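Local coordinates for oxidoreductase protein (Agrobacterium radiobacter, PDB 5UI9) that binds NAD and, as a member of the GFO/IDH/MocA family, probably carries out NAD-dependent oxidoreduction of a small hydroxylated substrate, at residues G31-L43 with G51-F63. Numbering follows the deposited sequence.
With NAD (nicotinamide-adenine-dinucleotide), chain C.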
# COMPACT_ATOMS: atom_id res chain seq x y z
N GLY A 31 24.72 14.00 30.89
CA GLY A 31 25.80 13.09 30.49
C GLY A 31 25.73 11.79 31.27
O GLY A 31 24.98 11.69 32.25
N ILE A 32 26.51 10.81 30.85
CA ILE A 32 26.52 9.48 31.49
C ILE A 32 27.64 9.38 32.53
O ILE A 32 28.82 9.55 32.20
CB ILE A 32 26.67 8.36 30.43
CG1 ILE A 32 25.51 8.41 29.42
CG2 ILE A 32 26.76 6.98 31.10
CD1 ILE A 32 24.12 8.24 29.99
N ALA A 33 27.26 9.09 33.78
CA ALA A 33 28.19 8.95 34.90
C ALA A 33 28.49 7.49 35.25
O ALA A 33 29.45 7.23 35.98
CB ALA A 33 27.64 9.66 36.13
N ALA A 34 27.68 6.55 34.76
CA ALA A 34 27.84 5.13 35.09
C ALA A 34 27.28 4.24 33.98
O ALA A 34 26.33 4.63 33.30
CB ALA A 34 27.16 4.82 36.41
N ILE A 35 27.89 3.08 33.79
CA ILE A 35 27.40 2.09 32.83
C ILE A 35 27.34 0.70 33.47
O ILE A 35 28.01 0.42 34.47
CB ILE A 35 28.22 2.06 31.52
CG1 ILE A 35 29.72 1.85 31.78
CG2 ILE A 35 28.01 3.34 30.72
CD1 ILE A 35 30.50 1.45 30.54
N CYS A 36 26.51 -0.15 32.87
CA CYS A 36 26.24 -1.49 33.38
C CYS A 36 26.06 -2.47 32.23
O CYS A 36 25.37 -2.17 31.26
CB CYS A 36 24.99 -1.47 34.26
SG CYS A 36 24.46 -3.09 34.87
N ASP A 37 26.70 -3.63 32.35
CA ASP A 37 26.50 -4.75 31.42
C ASP A 37 26.93 -6.06 32.08
O ASP A 37 27.93 -6.10 32.79
CB ASP A 37 27.28 -4.52 30.12
CG ASP A 37 26.71 -5.31 28.95
OD1 ASP A 37 26.71 -6.56 29.00
OD2 ASP A 37 26.25 -4.68 27.99
N ARG A 38 26.16 -7.13 31.83
CA ARG A 38 26.51 -8.47 32.31
C ARG A 38 27.77 -9.03 31.64
O ARG A 38 28.45 -9.86 32.22
CB ARG A 38 25.36 -9.45 32.08
CG ARG A 38 24.14 -9.18 32.93
CD ARG A 38 23.07 -10.24 32.75
NE ARG A 38 21.97 -10.06 33.70
CZ ARG A 38 20.81 -10.71 33.66
NH1 ARG A 38 20.55 -11.62 32.72
NH2 ARG A 38 19.88 -10.45 34.58
N ASP A 39 28.05 -8.57 30.42
CA ASP A 39 29.21 -9.00 29.64
C ASP A 39 30.37 -8.03 29.92
O ASP A 39 30.32 -6.89 29.46
CB ASP A 39 28.81 -9.02 28.16
CG ASP A 39 29.90 -9.51 27.24
OD1 ASP A 39 31.04 -9.77 27.69
OD2 ASP A 39 29.61 -9.63 26.03
N PRO A 40 31.41 -8.48 30.66
CA PRO A 40 32.51 -7.54 30.97
C PRO A 40 33.36 -7.10 29.77
O PRO A 40 34.08 -6.11 29.88
CB PRO A 40 33.37 -8.31 32.00
CG PRO A 40 33.01 -9.74 31.82
CD PRO A 40 31.59 -9.78 31.34
N LYS A 41 33.29 -7.80 28.64
CA LYS A 41 33.98 -7.36 27.41
C LYS A 41 33.32 -6.09 26.85
O LYS A 41 34.01 -5.19 26.36
CB LYS A 41 33.98 -8.45 26.34
CG LYS A 41 34.66 -9.75 26.75
CD LYS A 41 34.33 -10.89 25.79
CE LYS A 41 34.28 -12.23 26.50
NZ LYS A 41 35.53 -12.53 27.25
N ARG A 42 31.99 -6.03 26.91
CA ARG A 42 31.23 -4.84 26.49
C ARG A 42 31.40 -3.68 27.48
O ARG A 42 31.54 -2.53 27.07
CB ARG A 42 29.74 -5.15 26.35
CG ARG A 42 29.40 -6.14 25.24
CD ARG A 42 29.89 -5.69 23.87
NE ARG A 42 29.43 -4.35 23.52
CZ ARG A 42 29.76 -3.70 22.40
NH1 ARG A 42 30.57 -4.25 21.50
NH2 ARG A 42 29.27 -2.48 22.19
N LEU A 43 31.39 -4.01 28.76
CA LEU A 43 31.61 -3.03 29.82
C LEU A 43 32.99 -2.37 29.70
O LEU A 43 33.12 -1.16 29.87
CB LEU A 43 31.47 -3.72 31.18
CG LEU A 43 31.27 -2.84 32.41
CD1 LEU A 43 29.94 -2.11 32.35
CD2 LEU A 43 31.36 -3.71 33.67
N GLY A 51 35.22 6.83 28.34
CA GLY A 51 35.86 7.32 29.56
C GLY A 51 34.99 7.27 30.81
O GLY A 51 34.98 8.22 31.59
N ILE A 52 34.26 6.17 30.99
CA ILE A 52 33.35 6.03 32.13
C ILE A 52 34.05 5.22 33.23
O ILE A 52 34.40 4.05 33.02
CB ILE A 52 32.01 5.35 31.72
CG1 ILE A 52 31.43 5.93 30.42
CG2 ILE A 52 30.98 5.47 32.84
CD1 ILE A 52 30.92 7.36 30.49
N GLU A 53 34.26 5.84 34.39
CA GLU A 53 34.96 5.20 35.52
C GLU A 53 34.08 4.18 36.24
O GLU A 53 34.52 3.07 36.52
CB GLU A 53 35.47 6.26 36.52
N ARG A 54 32.83 4.56 36.52
CA ARG A 54 31.88 3.71 37.25
C ARG A 54 31.29 2.65 36.33
O ARG A 54 30.55 2.96 35.39
CB ARG A 54 30.77 4.56 37.85
CG ARG A 54 31.25 5.59 38.88
CD ARG A 54 30.08 6.32 39.52
NE ARG A 54 29.20 5.39 40.24
CZ ARG A 54 27.95 5.65 40.63
NH1 ARG A 54 27.37 6.83 40.41
NH2 ARG A 54 27.26 4.70 41.27
N ARG A 55 31.61 1.39 36.60
CA ARG A 55 31.25 0.27 35.74
C ARG A 55 30.71 -0.86 36.59
O ARG A 55 31.37 -1.31 37.52
CB ARG A 55 32.48 -0.20 34.97
CG ARG A 55 33.10 0.87 34.09
CD ARG A 55 34.28 0.35 33.29
NE ARG A 55 35.06 1.44 32.71
CZ ARG A 55 36.12 1.29 31.91
NH1 ARG A 55 36.55 0.08 31.56
NH2 ARG A 55 36.74 2.37 31.44
N TYR A 56 29.50 -1.33 36.25
CA TYR A 56 28.79 -2.33 37.04
C TYR A 56 28.51 -3.60 36.25
O TYR A 56 28.11 -3.54 35.08
CB TYR A 56 27.49 -1.73 37.58
CG TYR A 56 27.75 -0.70 38.65
CD1 TYR A 56 28.00 0.63 38.32
CD2 TYR A 56 27.76 -1.05 40.00
CE1 TYR A 56 28.25 1.59 39.29
CE2 TYR A 56 28.01 -0.11 40.99
CZ TYR A 56 28.25 1.22 40.63
OH TYR A 56 28.50 2.17 41.58
N GLY A 57 28.71 -4.75 36.90
CA GLY A 57 28.37 -6.04 36.34
C GLY A 57 26.90 -6.42 36.46
O GLY A 57 26.46 -7.37 35.82
N ASP A 58 26.15 -5.70 37.29
CA ASP A 58 24.71 -5.93 37.45
C ASP A 58 23.98 -4.68 37.91
O ASP A 58 24.50 -3.88 38.69
CB ASP A 58 24.44 -7.08 38.41
CG ASP A 58 24.91 -6.79 39.83
OD1 ASP A 58 26.12 -6.94 40.08
OD2 ASP A 58 24.07 -6.42 40.68
N ALA A 59 22.75 -4.52 37.42
CA ALA A 59 21.94 -3.34 37.66
C ALA A 59 21.55 -3.16 39.14
O ALA A 59 21.44 -2.03 39.60
CB ALA A 59 20.68 -3.37 36.79
N ALA A 60 21.35 -4.26 39.86
CA ALA A 60 21.00 -4.18 41.29
C ALA A 60 22.02 -3.40 42.10
O ALA A 60 21.66 -2.54 42.90
CB ALA A 60 20.82 -5.58 41.87
N ALA A 61 23.30 -3.68 41.87
CA ALA A 61 24.40 -2.98 42.53
C ALA A 61 24.46 -1.51 42.10
O ALA A 61 24.64 -0.63 42.94
CB ALA A 61 25.73 -3.67 42.23
N LEU A 62 24.32 -1.26 40.80
CA LEU A 62 24.25 0.09 40.25
C LEU A 62 23.21 0.93 41.00
O LEU A 62 23.53 2.00 41.51
CB LEU A 62 23.93 0.05 38.75
CG LEU A 62 23.59 1.35 38.01
CD1 LEU A 62 24.82 2.24 37.88
CD2 LEU A 62 23.00 1.04 36.65
N PHE A 63 21.98 0.42 41.07
CA PHE A 63 20.90 1.13 41.78
C PHE A 63 21.16 1.29 43.28
O PHE A 63 20.81 2.32 43.85
CB PHE A 63 19.55 0.45 41.54
CG PHE A 63 18.94 0.77 40.20
CD1 PHE A 63 18.44 2.04 39.94
CD2 PHE A 63 18.85 -0.20 39.20
CE1 PHE A 63 17.88 2.34 38.71
CE2 PHE A 63 18.29 0.10 37.97
CZ PHE A 63 17.80 1.38 37.73
PA NAD C . 22.78 -6.22 22.03
O1A NAD C . 22.55 -7.68 22.36
O2A NAD C . 23.87 -5.83 21.07
O5B NAD C . 23.02 -5.42 23.40
C5B NAD C . 22.35 -5.74 24.61
C4B NAD C . 23.37 -5.62 25.73
O4B NAD C . 22.69 -5.64 26.98
C3B NAD C . 24.36 -6.78 25.75
O3B NAD C . 25.70 -6.26 25.81
C2B NAD C . 24.00 -7.59 26.99
O2B NAD C . 25.16 -8.14 27.61
C1B NAD C . 23.33 -6.55 27.87
N9A NAD C . 22.29 -7.02 28.82
C8A NAD C . 21.23 -7.81 28.56
N7A NAD C . 20.49 -7.98 29.69
C5A NAD C . 21.07 -7.29 30.68
C6A NAD C . 20.83 -7.03 32.13
N6A NAD C . 19.77 -7.56 32.77
N1A NAD C . 21.70 -6.22 32.78
C2A NAD C . 22.77 -5.67 32.18
N3A NAD C . 23.05 -5.87 30.88
C4A NAD C . 22.26 -6.64 30.09
O3 NAD C . 21.38 -5.59 21.54
PN NAD C . 21.27 -4.29 20.59
O1N NAD C . 21.39 -4.70 19.14
O2N NAD C . 22.16 -3.20 21.12
O5D NAD C . 19.73 -3.94 20.85
C5D NAD C . 19.30 -3.58 22.15
C4D NAD C . 17.91 -2.98 22.04
O4D NAD C . 17.99 -1.81 21.21
C3D NAD C . 16.92 -3.93 21.41
O3D NAD C . 15.71 -3.97 22.18
C2D NAD C . 16.67 -3.36 20.02
O2D NAD C . 15.33 -3.54 19.56
C1D NAD C . 16.99 -1.88 20.20
N1N NAD C . 17.44 -1.17 18.99
C2N NAD C . 16.87 0.03 18.75
C3N NAD C . 17.21 0.80 17.65
C7N NAD C . 16.53 2.13 17.46
O7N NAD C . 16.22 2.79 18.45
N7N NAD C . 16.26 2.58 16.23
C4N NAD C . 18.17 0.31 16.76
C5N NAD C . 18.76 -0.93 17.02
C6N NAD C . 18.38 -1.66 18.15
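Asp37 N donates to Tyr56 O (3.1 Å) where strand 30-36 ends. This completes a parallel pairing in which Ile35 N gives to Arg54 O and Ile35 O accepts from Tyr56 N (2.9 Å). Just past this pairing, the Asp37 carboxylate grips the adenosine ribose of NAD, OD1 taking O2B (2.6 Å) and OD2 taking O3B (2.7 Å). This is the acidic residue after the second strand characteristic of NAD-binding Rossmann folds. Asp39 N closes an Asx turn on the anti lone pair of OD1, and Cys13 N binds OD2, so both oxygens are fixed. The Arg38 guanidinium lies with one face over NAD N6A.

A chi1 of 176° swings Cys36 SG away from the Cys36 N and toward the first turn of helix 59-65, where it packs 3.4 Å from Ala59 N. Leu62 spans the two side chains on the Ala34 and Cys36 face, CD1 on Ala34 CB (3.8 Å) and CD2 on Cys36 CB. On the face of Ile35 and Arg55, Ile35 CG1 meets Ile52 CG2, while Leu43 CG packs on Arg55 CB (3.9 Å).

Helix 40-50 joins strands 30-36 and 54-56 in a beta-alpha-beta unit; strand 6-11 pairs with the far side of 30-36, and helix 17-26 touches Ile32 and Ile52.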